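Local coordinates for putative diflavin flavoprotein A 3 (Synechocystis sp., PDB 6H0C) that probably passes electrons from NADH to oxygen, reducing it to water, this chain being its flavodiiron core of a metallo-beta-lactamase-like and a flavodoxin-like domain, at residues A[78-83]-A[158-163]; A[145-150]-A[214-219]; A[283-288]-A[398-403]; A[274-279]-A[369-374]; A[23-28]-A[57-62]. One frame throughout, in Å; residues are numbered along the deposited sequence.

Contact 1: A[78-83]-A[158-163]; sequences YVILGH and LCTYDP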
# COMPACT_ATOMS: atom_id res chain seq x y z
N TYR A 78 -0.72 23.28 -5.73
CA TYR A 78 -0.55 22.18 -4.79
C TYR A 78 -0.31 20.85 -5.45
O TYR A 78 -0.92 20.55 -6.49
CB TYR A 78 -1.77 22.05 -3.87
CG TYR A 78 -2.03 23.28 -3.04
CD1 TYR A 78 -1.21 23.60 -1.95
CD2 TYR A 78 -3.10 24.12 -3.33
CE1 TYR A 78 -1.44 24.72 -1.19
CE2 TYR A 78 -3.34 25.25 -2.57
CZ TYR A 78 -2.51 25.54 -1.50
OH TYR A 78 -2.75 26.66 -0.74
N VAL A 79 0.56 20.06 -4.84
CA VAL A 79 0.65 18.65 -5.18
C VAL A 79 0.28 17.82 -3.94
O VAL A 79 0.97 17.84 -2.92
CB VAL A 79 2.04 18.26 -5.71
CG1 VAL A 79 2.08 16.77 -6.03
CG2 VAL A 79 2.36 19.06 -6.96
N ILE A 80 -0.85 17.11 -4.04
CA ILE A 80 -1.39 16.36 -2.93
C ILE A 80 -1.03 14.89 -3.08
O ILE A 80 -1.28 14.29 -4.13
CB ILE A 80 -2.92 16.55 -2.83
CG1 ILE A 80 -3.26 18.03 -2.72
CG2 ILE A 80 -3.49 15.79 -1.65
CD1 ILE A 80 -4.76 18.29 -2.60
N LEU A 81 -0.41 14.31 -2.05
CA LEU A 81 0.03 12.92 -2.12
C LEU A 81 -0.82 12.03 -1.22
O LEU A 81 -0.89 12.26 -0.01
CB LEU A 81 1.50 12.79 -1.72
CG LEU A 81 2.48 13.66 -2.50
CD1 LEU A 81 3.87 13.57 -1.90
CD2 LEU A 81 2.49 13.22 -3.95
N GLY A 82 -1.47 11.03 -1.81
CA GLY A 82 -2.25 10.06 -1.06
C GLY A 82 -1.37 9.01 -0.40
O GLY A 82 -1.79 8.32 0.54
N HIS A 83 -0.14 8.88 -0.90
CA HIS A 83 0.87 7.98 -0.34
C HIS A 83 2.19 8.31 -1.00
O HIS A 83 2.23 9.00 -2.02
CB HIS A 83 0.50 6.51 -0.55
CG HIS A 83 0.71 6.03 -1.95
ND1 HIS A 83 -0.18 6.31 -2.97
CD2 HIS A 83 1.70 5.30 -2.51
CE1 HIS A 83 0.26 5.76 -4.09
NE2 HIS A 83 1.40 5.15 -3.84
N LEU A 158 -3.17 8.97 2.98
CA LEU A 158 -4.00 10.12 3.27
C LEU A 158 -5.15 10.21 2.29
O LEU A 158 -4.92 10.32 1.08
CB LEU A 158 -3.16 11.39 3.21
CG LEU A 158 -3.88 12.70 3.52
CD1 LEU A 158 -4.22 12.79 5.01
CD2 LEU A 158 -3.04 13.89 3.08
N CYS A 159 -6.38 10.15 2.79
CA CYS A 159 -7.55 10.33 1.93
C CYS A 159 -8.03 11.77 2.00
O CYS A 159 -7.75 12.47 2.97
CB CYS A 159 -8.68 9.38 2.34
SG CYS A 159 -8.32 7.61 2.15
N THR A 160 -8.77 12.20 0.98
CA THR A 160 -9.22 13.58 0.88
C THR A 160 -10.68 13.64 0.42
O THR A 160 -11.06 12.95 -0.51
CB THR A 160 -8.37 14.37 -0.14
OG1 THR A 160 -6.98 14.19 0.13
CG2 THR A 160 -8.74 15.86 -0.10
N TYR A 161 -11.48 14.47 1.08
CA TYR A 161 -12.86 14.65 0.67
C TYR A 161 -13.10 16.04 0.10
O TYR A 161 -12.71 17.03 0.71
CB TYR A 161 -13.81 14.41 1.85
CG TYR A 161 -15.27 14.53 1.47
CD1 TYR A 161 -15.83 13.65 0.56
CD2 TYR A 161 -16.08 15.51 2.03
CE1 TYR A 161 -17.16 13.74 0.21
CE2 TYR A 161 -17.42 15.62 1.68
CZ TYR A 161 -17.96 14.72 0.77
OH TYR A 161 -19.28 14.80 0.40
N ASP A 162 -13.71 16.11 -1.08
CA ASP A 162 -14.11 17.38 -1.68
C ASP A 162 -15.63 17.52 -1.59
O ASP A 162 -16.36 16.87 -2.34
CB ASP A 162 -13.65 17.48 -3.14
CG ASP A 162 -13.94 18.85 -3.77
OD1 ASP A 162 -14.67 19.66 -3.15
OD2 ASP A 162 -13.45 19.10 -4.90
N PRO A 163 -16.11 18.37 -0.68
CA PRO A 163 -17.56 18.50 -0.47
C PRO A 163 -18.28 19.11 -1.67
O PRO A 163 -19.47 18.89 -1.84
CB PRO A 163 -17.65 19.41 0.76
CG PRO A 163 -16.37 20.18 0.77
CD PRO A 163 -15.34 19.21 0.26
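The backbones of G82 and L158 meet with their CA atoms 4.7 Å apart, where L158 N donates to G82 O over 2.9 Å. The bond is moderately bent, 151° at the hydrogen, with the donor tilted 33° from the carbonyl plane, and links the loop after strand 78-80 to the start of strand 158-162. A weaker return contact, a bent CA-H...O, runs from G82 CA to L158 O at 3.4 Å. Beside this polar end, L158 lays CB at 4.0 Å from L81 O, and its CD2 also comes near that oxygen. Further along, I80 CG2 lies 4.2 Å from T160 OG1, a loose van der Waals touch. All five touching residues are buried. Next to the contact, G82 N bonds D53 OD1, while H83 bonds D171 through ND1 and, through NE2, a citrate probably from the crystallisation liquor. In the metallo-beta-lactamase-like domain, strands 78-80 and 158-162 belong to different sheets of the sandwich, and this contact spans the space between them. L158 and T160 both lean on F146 of strand 143-148, I80 also meets L144 there, and A50 and F52 of strand 49-52 with I105 of strand 103-106 pack about I80.

Contact 2: A[145-150]-A[214-219]; sequences TFIPTP and LNKLEA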
# COMPACT_ATOMS: atom_id res chain seq x y z
N THR A 145 -11.21 18.34 2.98
CA THR A 145 -10.93 17.84 4.32
C THR A 145 -10.04 16.60 4.22
O THR A 145 -10.27 15.74 3.36
CB THR A 145 -12.23 17.51 5.09
OG1 THR A 145 -12.95 18.72 5.32
CG2 THR A 145 -11.91 16.87 6.43
N PHE A 146 -9.03 16.50 5.07
CA PHE A 146 -8.11 15.38 4.98
C PHE A 146 -8.33 14.33 6.06
O PHE A 146 -8.68 14.64 7.19
CB PHE A 146 -6.67 15.90 5.01
CG PHE A 146 -6.35 16.81 3.85
CD1 PHE A 146 -6.48 18.19 3.98
CD2 PHE A 146 -5.99 16.28 2.62
CE1 PHE A 146 -6.22 19.03 2.90
CE2 PHE A 146 -5.73 17.11 1.54
CZ PHE A 146 -5.84 18.48 1.68
N ILE A 147 -8.14 13.07 5.69
CA ILE A 147 -8.31 11.93 6.58
C ILE A 147 -7.13 10.96 6.47
O ILE A 147 -7.08 10.16 5.52
CB ILE A 147 -9.60 11.12 6.29
CG1 ILE A 147 -10.82 12.05 6.16
CG2 ILE A 147 -9.81 10.05 7.36
CD1 ILE A 147 -11.17 12.42 4.75
N PRO A 148 -6.18 11.02 7.42
CA PRO A 148 -5.10 10.01 7.47
C PRO A 148 -5.66 8.58 7.60
O PRO A 148 -6.54 8.33 8.43
CB PRO A 148 -4.29 10.41 8.71
CG PRO A 148 -4.53 11.89 8.85
CD PRO A 148 -5.98 12.08 8.43
N THR A 149 -5.17 7.65 6.79
CA THR A 149 -5.66 6.28 6.87
C THR A 149 -4.48 5.32 6.79
O THR A 149 -4.34 4.55 5.84
CB THR A 149 -6.68 5.97 5.76
OG1 THR A 149 -6.13 6.31 4.48
CG2 THR A 149 -7.97 6.77 5.97
N PRO A 150 -3.61 5.36 7.81
CA PRO A 150 -2.36 4.60 7.80
C PRO A 150 -2.57 3.09 7.79
O PRO A 150 -3.50 2.59 8.43
CB PRO A 150 -1.68 5.03 9.10
CG PRO A 150 -2.81 5.44 10.00
CD PRO A 150 -3.76 6.13 9.05
N LEU A 214 -12.22 2.91 7.23
CA LEU A 214 -13.57 3.00 6.66
C LEU A 214 -14.52 3.59 7.66
O LEU A 214 -15.51 4.23 7.29
CB LEU A 214 -14.07 1.63 6.19
CG LEU A 214 -13.87 1.30 4.71
CD1 LEU A 214 -12.40 1.41 4.34
CD2 LEU A 214 -14.40 -0.10 4.38
N ASN A 215 -14.23 3.40 8.93
CA ASN A 215 -15.08 4.00 9.95
C ASN A 215 -14.99 5.52 9.89
O ASN A 215 -16.00 6.21 9.98
CB ASN A 215 -14.72 3.51 11.34
CG ASN A 215 -15.58 4.14 12.40
OD1 ASN A 215 -16.80 3.91 12.45
ND2 ASN A 215 -14.98 4.97 13.25
N LYS A 216 -13.77 6.05 9.74
CA LYS A 216 -13.60 7.49 9.61
C LYS A 216 -14.27 8.03 8.34
O LYS A 216 -14.94 9.07 8.36
CB LYS A 216 -12.12 7.86 9.61
CG LYS A 216 -11.38 7.62 10.93
CD LYS A 216 -9.93 8.08 10.81
CE LYS A 216 -9.06 7.59 11.96
NZ LYS A 216 -8.24 6.41 11.57
N LEU A 217 -14.09 7.32 7.23
CA LEU A 217 -14.58 7.77 5.93
C LEU A 217 -16.11 7.79 5.84
O LEU A 217 -16.66 8.52 5.02
CB LEU A 217 -14.00 6.89 4.82
CG LEU A 217 -12.48 6.89 4.72
CD1 LEU A 217 -12.02 5.89 3.68
CD2 LEU A 217 -11.99 8.29 4.40
N GLU A 218 -16.77 6.97 6.66
CA GLU A 218 -18.23 6.98 6.77
C GLU A 218 -18.79 8.39 7.02
O GLU A 218 -19.91 8.70 6.63
CB GLU A 218 -18.69 6.08 7.92
CG GLU A 218 -19.04 4.66 7.57
CD GLU A 218 -19.75 3.95 8.73
OE1 GLU A 218 -20.91 3.53 8.56
OE2 GLU A 218 -19.14 3.83 9.82
N ALA A 219 -18.00 9.24 7.67
CA ALA A 219 -18.46 10.57 8.06
C ALA A 219 -18.67 11.50 6.86
O ALA A 219 -19.28 12.56 6.98
CB ALA A 219 -17.46 11.21 9.03
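In the metallo-beta-lactamase-like domain the C-terminal part of helix 207-217 lies against one face of the sheet, and I147, in strand 143-148, meets K216 and L217 there. I147 CG2 is the atom that does most of the touching: it sits 3.9 Å from K216 CB and 4.0 Å from K216 CD, so the aliphatic part of the lysine runs along the methyl. Isoleucine and lysine lie side by side, heading opposite ways. The same methyl also meets L217 CD2 at 4.1 Å, and I147 CB is nearly as close to that carbon. A chi1 of -48° sets I147 CG1 beside the backbone N and leaves CG2 opposite that N, on the helix side. This is helix-on-sheet packing of the outer layer of an alpha-beta/beta-alpha sandwich: the strand's opposite face carries F146, which goes inward to L158 and T160 of strand 158-162, while I147 faces the helix together with Y220. K216 bends at chi4 (101°) and brings NZ to 4.1 Å from P148 O, too far for a hydrogen bond. That lysine is exposed, whereas I147 and L217 are buried, and L214 packs on Y244, Q245 and L248 of helix 237-253.

Contact 3: A[283-288]-A[398-403]; sequences AGVAVT and ALKKAE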
# COMPACT_ATOMS: atom_id res chain seq x y z
N ALA A 283 -5.49 -19.27 2.57
CA ALA A 283 -5.64 -20.57 3.20
C ALA A 283 -6.52 -20.45 4.44
O ALA A 283 -6.60 -21.37 5.25
CB ALA A 283 -4.27 -21.17 3.56
N GLY A 284 -7.19 -19.31 4.59
CA GLY A 284 -8.14 -19.13 5.67
C GLY A 284 -7.54 -18.79 7.02
O GLY A 284 -8.18 -18.95 8.06
N VAL A 285 -6.30 -18.31 7.01
CA VAL A 285 -5.65 -17.84 8.23
C VAL A 285 -5.41 -16.34 8.10
O VAL A 285 -4.98 -15.86 7.05
CB VAL A 285 -4.32 -18.60 8.49
CG1 VAL A 285 -3.53 -17.97 9.63
CG2 VAL A 285 -4.61 -20.07 8.77
N ALA A 286 -5.72 -15.59 9.17
CA ALA A 286 -5.56 -14.13 9.17
C ALA A 286 -4.09 -13.72 9.25
O ALA A 286 -3.27 -14.44 9.83
CB ALA A 286 -6.34 -13.52 10.34
N VAL A 287 -3.77 -12.57 8.67
CA VAL A 287 -2.43 -12.00 8.78
C VAL A 287 -2.50 -10.58 9.31
O VAL A 287 -3.28 -9.76 8.83
CB VAL A 287 -1.69 -11.97 7.42
CG1 VAL A 287 -0.35 -11.24 7.55
CG2 VAL A 287 -1.48 -13.39 6.89
N THR A 288 -1.68 -10.31 10.32
CA THR A 288 -1.45 -8.96 10.82
C THR A 288 -0.06 -8.55 10.38
O THR A 288 0.95 -8.94 10.98
CB THR A 288 -1.58 -8.88 12.35
OG1 THR A 288 -2.94 -9.12 12.73
CG2 THR A 288 -1.15 -7.51 12.86
N ALA A 398 0.15 -25.86 8.33
CA ALA A 398 0.85 -26.32 9.52
C ALA A 398 0.15 -25.80 10.77
O ALA A 398 -0.05 -26.55 11.73
CB ALA A 398 2.30 -25.87 9.50
N LEU A 399 -0.23 -24.52 10.76
CA LEU A 399 -0.95 -23.93 11.88
C LEU A 399 -2.30 -24.60 12.11
O LEU A 399 -2.68 -24.88 13.25
CB LEU A 399 -1.14 -22.42 11.68
CG LEU A 399 0.07 -21.52 11.94
CD1 LEU A 399 -0.28 -20.07 11.69
CD2 LEU A 399 0.59 -21.71 13.36
N LYS A 400 -3.04 -24.86 11.03
CA LYS A 400 -4.37 -25.44 11.16
C LYS A 400 -4.29 -26.87 11.67
O LYS A 400 -5.10 -27.30 12.48
CB LYS A 400 -5.13 -25.37 9.84
CG LYS A 400 -5.60 -23.95 9.48
CD LYS A 400 -6.40 -23.90 8.17
CE LYS A 400 -5.55 -24.36 6.99
NZ LYS A 400 -6.28 -24.24 5.68
N LYS A 401 -3.29 -27.61 11.20
CA LYS A 401 -3.09 -28.99 11.64
C LYS A 401 -2.78 -29.04 13.14
O LYS A 401 -3.32 -29.87 13.87
CB LYS A 401 -1.97 -29.66 10.83
CG LYS A 401 -1.57 -31.03 11.35
CD LYS A 401 -0.58 -31.73 10.43
CE LYS A 401 -1.29 -32.35 9.25
NZ LYS A 401 -0.38 -33.21 8.44
N ALA A 402 -1.92 -28.13 13.61
CA ALA A 402 -1.54 -28.11 15.02
C ALA A 402 -2.68 -27.62 15.91
O ALA A 402 -2.81 -28.05 17.05
CB ALA A 402 -0.30 -27.23 15.22
N GLU A 403 -3.50 -26.71 15.39
CA GLU A 403 -4.64 -26.20 16.15
C GLU A 403 -5.70 -27.28 16.33
O GLU A 403 -6.34 -27.36 17.38
CB GLU A 403 -5.25 -24.98 15.46
CG GLU A 403 -6.22 -24.21 16.34
CD GLU A 403 -5.55 -23.65 17.59
OE1 GLU A 403 -4.44 -23.09 17.49
OE2 GLU A 403 -6.15 -23.79 18.69
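V285 meets helix 382-404 through both its methyls, one on the buried side and one at the partly exposed rim. The buried pair is the looser: V285 CG1, set opposite the backbone N by a chi1 of 171°, reaches L399 CD1 at 4.4 Å. L399 continues inward onto V258 of strand 257-262, and V285 also rests on I280 of helix 268-281 and A396 of helix 382-404. The closer contacts lie toward solvent. There V285 CG2 is 4.1 Å from K400 CG, valine and lysine overlapping flank to flank with their ends pointing opposite ways. K400, only partly exposed, bends at chi3 (-62°) and curls its amine back to the turn, where NZ donates to A283 O over 2.9 Å. The donor lies in the carbonyl plane with a C=O...N angle of 146°, and K400 CE follows it to 3.6 Å from A283 O. A weak second bond from NZ to Q397 OE1 gives the amine a partner on its own helix. A283, partly exposed, turns its CB toward the lysine as well, 4.2 Å from K400 NZ. Thus the lysine's carbons cover V285 while its amine bonds the turn that leads from helix 268-281 into strand 286-291. Strand 286-291 is an edge strand of the five-stranded parallel sheet, with helix 382-404 packed over it, as in the alpha/beta/alpha sandwich of flavodoxins.

Contact 4: A[274-279]-A[369-374]; sequences QAIARG and FGFDTI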
# COMPACT_ATOMS: atom_id res chain seq x y z
N GLN A 274 4.38 -9.64 0.77
CA GLN A 274 2.98 -9.59 0.33
C GLN A 274 2.60 -10.93 -0.27
O GLN A 274 1.46 -11.40 -0.09
CB GLN A 274 2.74 -8.46 -0.68
CG GLN A 274 3.39 -7.12 -0.31
CD GLN A 274 3.17 -6.70 1.14
OE1 GLN A 274 2.11 -6.94 1.73
NE2 GLN A 274 4.17 -6.06 1.73
N ALA A 275 3.55 -11.57 -0.95
CA ALA A 275 3.31 -12.89 -1.54
C ALA A 275 3.06 -13.94 -0.46
O ALA A 275 2.11 -14.73 -0.55
CB ALA A 275 4.47 -13.30 -2.43
N ILE A 276 3.91 -13.96 0.56
CA ILE A 276 3.73 -14.89 1.67
C ILE A 276 2.39 -14.65 2.38
O ILE A 276 1.66 -15.60 2.69
CB ILE A 276 4.89 -14.79 2.68
CG1 ILE A 276 6.19 -15.26 2.02
CG2 ILE A 276 4.58 -15.59 3.94
CD1 ILE A 276 7.42 -14.99 2.84
N ALA A 277 2.05 -13.39 2.63
CA ALA A 277 0.79 -13.07 3.30
C ALA A 277 -0.41 -13.62 2.52
O ALA A 277 -1.35 -14.15 3.10
CB ALA A 277 0.66 -11.57 3.49
N ARG A 278 -0.37 -13.47 1.20
CA ARG A 278 -1.49 -13.91 0.38
C ARG A 278 -1.63 -15.44 0.45
O ARG A 278 -2.75 -15.97 0.47
CB ARG A 278 -1.29 -13.41 -1.06
CG ARG A 278 -2.13 -14.11 -2.12
CD ARG A 278 -3.62 -13.96 -1.92
NE ARG A 278 -4.31 -14.53 -3.08
CZ ARG A 278 -5.62 -14.75 -3.15
NH1 ARG A 278 -6.41 -14.46 -2.12
NH2 ARG A 278 -6.14 -15.26 -4.26
N GLY A 279 -0.51 -16.14 0.51
CA GLY A 279 -0.54 -17.58 0.68
C GLY A 279 -1.21 -17.97 1.99
O GLY A 279 -1.94 -18.96 2.06
N PHE A 369 9.99 -24.28 12.89
CA PHE A 369 9.80 -23.49 11.69
C PHE A 369 8.63 -24.00 10.83
O PHE A 369 8.42 -25.20 10.72
CB PHE A 369 11.10 -23.45 10.90
CG PHE A 369 12.20 -22.69 11.61
CD1 PHE A 369 12.42 -21.34 11.32
CD2 PHE A 369 12.99 -23.30 12.56
CE1 PHE A 369 13.42 -20.62 11.97
CE2 PHE A 369 13.99 -22.59 13.21
CZ PHE A 369 14.21 -21.25 12.92
N GLY A 370 7.87 -23.08 10.25
CA GLY A 370 6.67 -23.42 9.49
C GLY A 370 6.90 -23.59 8.00
O GLY A 370 6.06 -24.13 7.29
N PHE A 371 8.03 -23.08 7.52
CA PHE A 371 8.52 -23.41 6.19
C PHE A 371 10.03 -23.25 6.21
O PHE A 371 10.58 -22.64 7.13
CB PHE A 371 7.88 -22.52 5.09
CG PHE A 371 7.96 -21.03 5.35
CD1 PHE A 371 6.81 -20.29 5.53
CD2 PHE A 371 9.19 -20.37 5.39
CE1 PHE A 371 6.87 -18.92 5.76
CE2 PHE A 371 9.26 -19.01 5.62
CZ PHE A 371 8.10 -18.28 5.80
N ASP A 372 10.69 -23.82 5.22
CA ASP A 372 12.14 -23.66 5.12
C ASP A 372 12.48 -22.20 4.85
O ASP A 372 11.83 -21.56 4.02
CB ASP A 372 12.70 -24.57 4.03
CG ASP A 372 12.53 -26.05 4.35
OD1 ASP A 372 12.67 -26.41 5.53
OD2 ASP A 372 12.24 -26.84 3.42
N THR A 373 13.48 -21.68 5.55
CA THR A 373 13.91 -20.30 5.41
C THR A 373 14.08 -19.90 3.95
O THR A 373 14.69 -20.63 3.17
CB THR A 373 15.21 -20.04 6.18
OG1 THR A 373 14.97 -20.22 7.58
CG2 THR A 373 15.71 -18.62 5.93
N ILE A 374 13.52 -18.76 3.58
CA ILE A 374 13.51 -18.31 2.20
C ILE A 374 14.60 -17.28 1.93
O ILE A 374 14.64 -16.22 2.56
CB ILE A 374 12.15 -17.70 1.83
CG1 ILE A 374 11.09 -18.79 1.77
CG2 ILE A 374 12.23 -16.96 0.52
CD1 ILE A 374 9.68 -18.24 1.71
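I276, on helix 268-281, meets F371 and I374 through its two branches. Starting at CB, the side chain divides: CG1 leaves opposite the carbonyl carbon (chi1 -66°) and CG2 opposite the backbone N. CB itself points toward segment 369-374 but makes no near approach; the branches do the touching. I276 CG2 comes to F371 CE1 at 4.4 Å, meeting the ring obliquely. The other branch, CG1, serves as a spacer: with chi2 at 170° it is extended and carries CD1 outward, away from the helix. There I276 CD1 meets I374 CD1 at 4.1 Å, and the two isoleucines approach tip to tip, each ending in its delta methyl. The nearest CA atoms, those of I276 and I374, are 10.4 Å apart, so the gap is spanned by side chains, with no hydrogen bond across it. The setting is the flavodoxin-like domain, a parallel five-stranded sheet with helices on both faces. Helix 268-281 lies on the same face as helix 382-404, and strand 368-377 is an outermost strand of that sheet within the chain. This strand is interrupted by a bulge or short loop, and F371 lies in its irregular part. F345 of strand 341-348 touches both I276 and I374. From helix 382-404, C388 packs on I276 and A391 on I374, so the meeting point of the two delta methyls is walled by sheet and helix. All three touching residues are buried, and the contact is purely apolar. Nearby, G279 O accepts a hydrogen bond from T393 OG1, joining helix 268-281 to helix 382-404.

Contact 5: A[23-28]-A[57-62]; sequences DRLKFE and ESFTDN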
# COMPACT_ATOMS: atom_id res chain seq x y z
N ASP A 23 -0.24 -4.21 -19.86
CA ASP A 23 0.65 -5.28 -19.42
C ASP A 23 1.02 -5.15 -17.94
O ASP A 23 0.99 -4.05 -17.37
CB ASP A 23 1.93 -5.27 -20.25
CG ASP A 23 1.64 -5.29 -21.73
OD1 ASP A 23 2.22 -4.44 -22.45
OD2 ASP A 23 0.84 -6.14 -22.18
N ARG A 24 1.35 -6.27 -17.33
CA ARG A 24 1.93 -6.24 -15.99
C ARG A 24 3.33 -5.66 -16.10
O ARG A 24 4.10 -6.03 -17.00
CB ARG A 24 1.96 -7.63 -15.37
CG ARG A 24 2.57 -7.66 -13.98
CD ARG A 24 2.55 -9.07 -13.43
NE ARG A 24 3.15 -10.00 -14.38
CZ ARG A 24 3.37 -11.29 -14.13
NH1 ARG A 24 3.04 -11.82 -12.96
NH2 ARG A 24 3.93 -12.05 -15.07
N LEU A 25 3.66 -4.72 -15.22
CA LEU A 25 4.96 -4.06 -15.28
C LEU A 25 5.89 -4.48 -14.13
O LEU A 25 7.12 -4.41 -14.27
CB LEU A 25 4.78 -2.54 -15.30
CG LEU A 25 4.04 -1.94 -16.51
CD1 LEU A 25 4.17 -0.42 -16.57
CD2 LEU A 25 4.50 -2.57 -17.82
N LYS A 26 5.32 -4.92 -13.01
CA LYS A 26 6.12 -5.38 -11.86
C LYS A 26 5.72 -6.80 -11.44
O LYS A 26 4.55 -7.17 -11.52
CB LYS A 26 5.97 -4.45 -10.65
CG LYS A 26 5.63 -2.99 -10.92
CD LYS A 26 5.17 -2.32 -9.61
CE LYS A 26 4.77 -0.86 -9.77
NZ LYS A 26 5.96 0.04 -9.85
N PHE A 27 6.68 -7.58 -10.97
CA PHE A 27 6.37 -8.86 -10.35
C PHE A 27 5.95 -8.63 -8.91
O PHE A 27 6.75 -8.78 -7.98
CB PHE A 27 7.57 -9.83 -10.41
CG PHE A 27 7.94 -10.24 -11.80
CD1 PHE A 27 7.12 -11.09 -12.53
CD2 PHE A 27 9.10 -9.77 -12.39
CE1 PHE A 27 7.45 -11.48 -13.82
CE2 PHE A 27 9.44 -10.15 -13.68
CZ PHE A 27 8.61 -11.00 -14.40
N GLU A 28 4.70 -8.23 -8.73
CA GLU A 28 4.14 -8.13 -7.40
C GLU A 28 2.84 -8.90 -7.40
O GLU A 28 2.15 -8.92 -8.41
CB GLU A 28 3.93 -6.67 -7.00
CG GLU A 28 5.25 -5.94 -6.82
CD GLU A 28 5.05 -4.47 -6.58
OE1 GLU A 28 3.88 -4.04 -6.43
OE2 GLU A 28 6.06 -3.74 -6.54
N GLU A 57 7.38 5.73 -11.74
CA GLU A 57 8.47 5.77 -12.73
C GLU A 57 8.11 5.28 -14.12
O GLU A 57 8.60 5.81 -15.11
CB GLU A 57 9.67 4.95 -12.24
CG GLU A 57 10.11 5.22 -10.82
CD GLU A 57 11.48 4.60 -10.50
OE1 GLU A 57 12.41 4.81 -11.31
OE2 GLU A 57 11.60 3.91 -9.46
N SER A 58 7.27 4.24 -14.20
CA SER A 58 6.88 3.69 -15.50
C SER A 58 6.12 4.71 -16.34
O SER A 58 6.02 4.56 -17.55
CB SER A 58 5.99 2.45 -15.34
OG SER A 58 6.58 1.51 -14.48
N PHE A 59 5.59 5.74 -15.68
CA PHE A 59 4.63 6.63 -16.31
C PHE A 59 5.10 8.08 -16.36
O PHE A 59 4.45 8.92 -16.99
CB PHE A 59 3.29 6.58 -15.59
CG PHE A 59 2.61 5.24 -15.65
CD1 PHE A 59 2.15 4.74 -16.86
CD2 PHE A 59 2.42 4.50 -14.50
CE1 PHE A 59 1.52 3.52 -16.92
CE2 PHE A 59 1.79 3.28 -14.55
CZ PHE A 59 1.34 2.79 -15.76
N THR A 60 6.21 8.35 -15.68
CA THR A 60 6.69 9.71 -15.50
C THR A 60 6.63 10.58 -16.77
O THR A 60 6.01 11.64 -16.77
CB THR A 60 8.14 9.72 -14.98
OG1 THR A 60 8.21 9.00 -13.73
CG2 THR A 60 8.62 11.16 -14.77
N ASP A 61 7.24 10.11 -17.85
CA ASP A 61 7.43 10.95 -19.03
C ASP A 61 6.17 11.16 -19.86
O ASP A 61 5.94 12.28 -20.33
CB ASP A 61 8.53 10.37 -19.91
CG ASP A 61 9.87 10.42 -19.23
OD1 ASP A 61 9.99 11.18 -18.25
OD2 ASP A 61 10.78 9.69 -19.65
N ASN A 62 5.36 10.12 -20.05
CA ASN A 62 4.07 10.29 -20.72
C ASN A 62 3.21 11.25 -19.94
O ASN A 62 2.50 12.09 -20.51
CB ASN A 62 3.31 8.97 -20.86
CG ASN A 62 3.77 8.15 -22.03
OD1 ASN A 62 4.69 8.54 -22.75
ND2 ASN A 62 3.15 7.00 -22.22
O HOH W 1 5.17 0.22 -12.92
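Unusually, L25, an exposed leucine in a loop, lays its methyl against a serine: L25 CD1 comes alongside S58, 3.6 Å from its CB and 3.7 Å from its OG, so the methyl rests against both atoms of the serine side chain. The same L25 CD1 reaches F59 CZ at 4.4 Å, meeting the ring obliquely. Beside this direct contact is an apparent water bridge. S58 OG is only 2.5 Å from the water, too short to be taken at face value, so this link is doubtful; K26 NZ donates to the water weakly over 3.2 Å. K26 starts off to the side and ends closer, its extended chain bending at chi4 (-78°) to bring NZ toward the water. That amine also hydrogen-bonds a citrate, probably from the crystallisation liquor, and the side chain of S58 is about 5 Å from a bound citrate. E57 OE2 is 6.9 Å from K26 NZ, too far for a salt bridge. The loop 23-28 follows strand 14-21, and residues 57-59 lead into helix 60-70. F59 packs on S19 and T21 of strand 14-21, K26 touches N87 of helix 86-98, and F27 rests on D382 and L385 of helix 382-404, which belongs to the flavodoxin-like domain.

Contacts 1 and 4 are buried; contacts 2, 3 and 5 are partly buried, contacts 2 and 3 with a lysine at the rim, contact 5 with one reaching it only through a doubtful water. Contacts 1 and 2 share a sheet of the metallo-beta-lactamase-like domain: strands 143-148 and 158-162 are neighbours, I147 N probably bonding C159 O, and the contacts lie on its inner and outer side. Contacts 3 and 4 share the flavodoxin-like parallel sheet, and touch where V287 CG2 meets A277 O. Contact 5, about 7 Å from contact 4 at nearest atoms, joins loops. Contact 4 is purely apolar, contact 2 packs I147 on leucine and lysine carbons, contact 1 uses a backbone bond, contact 3 an amine-carbonyl bond.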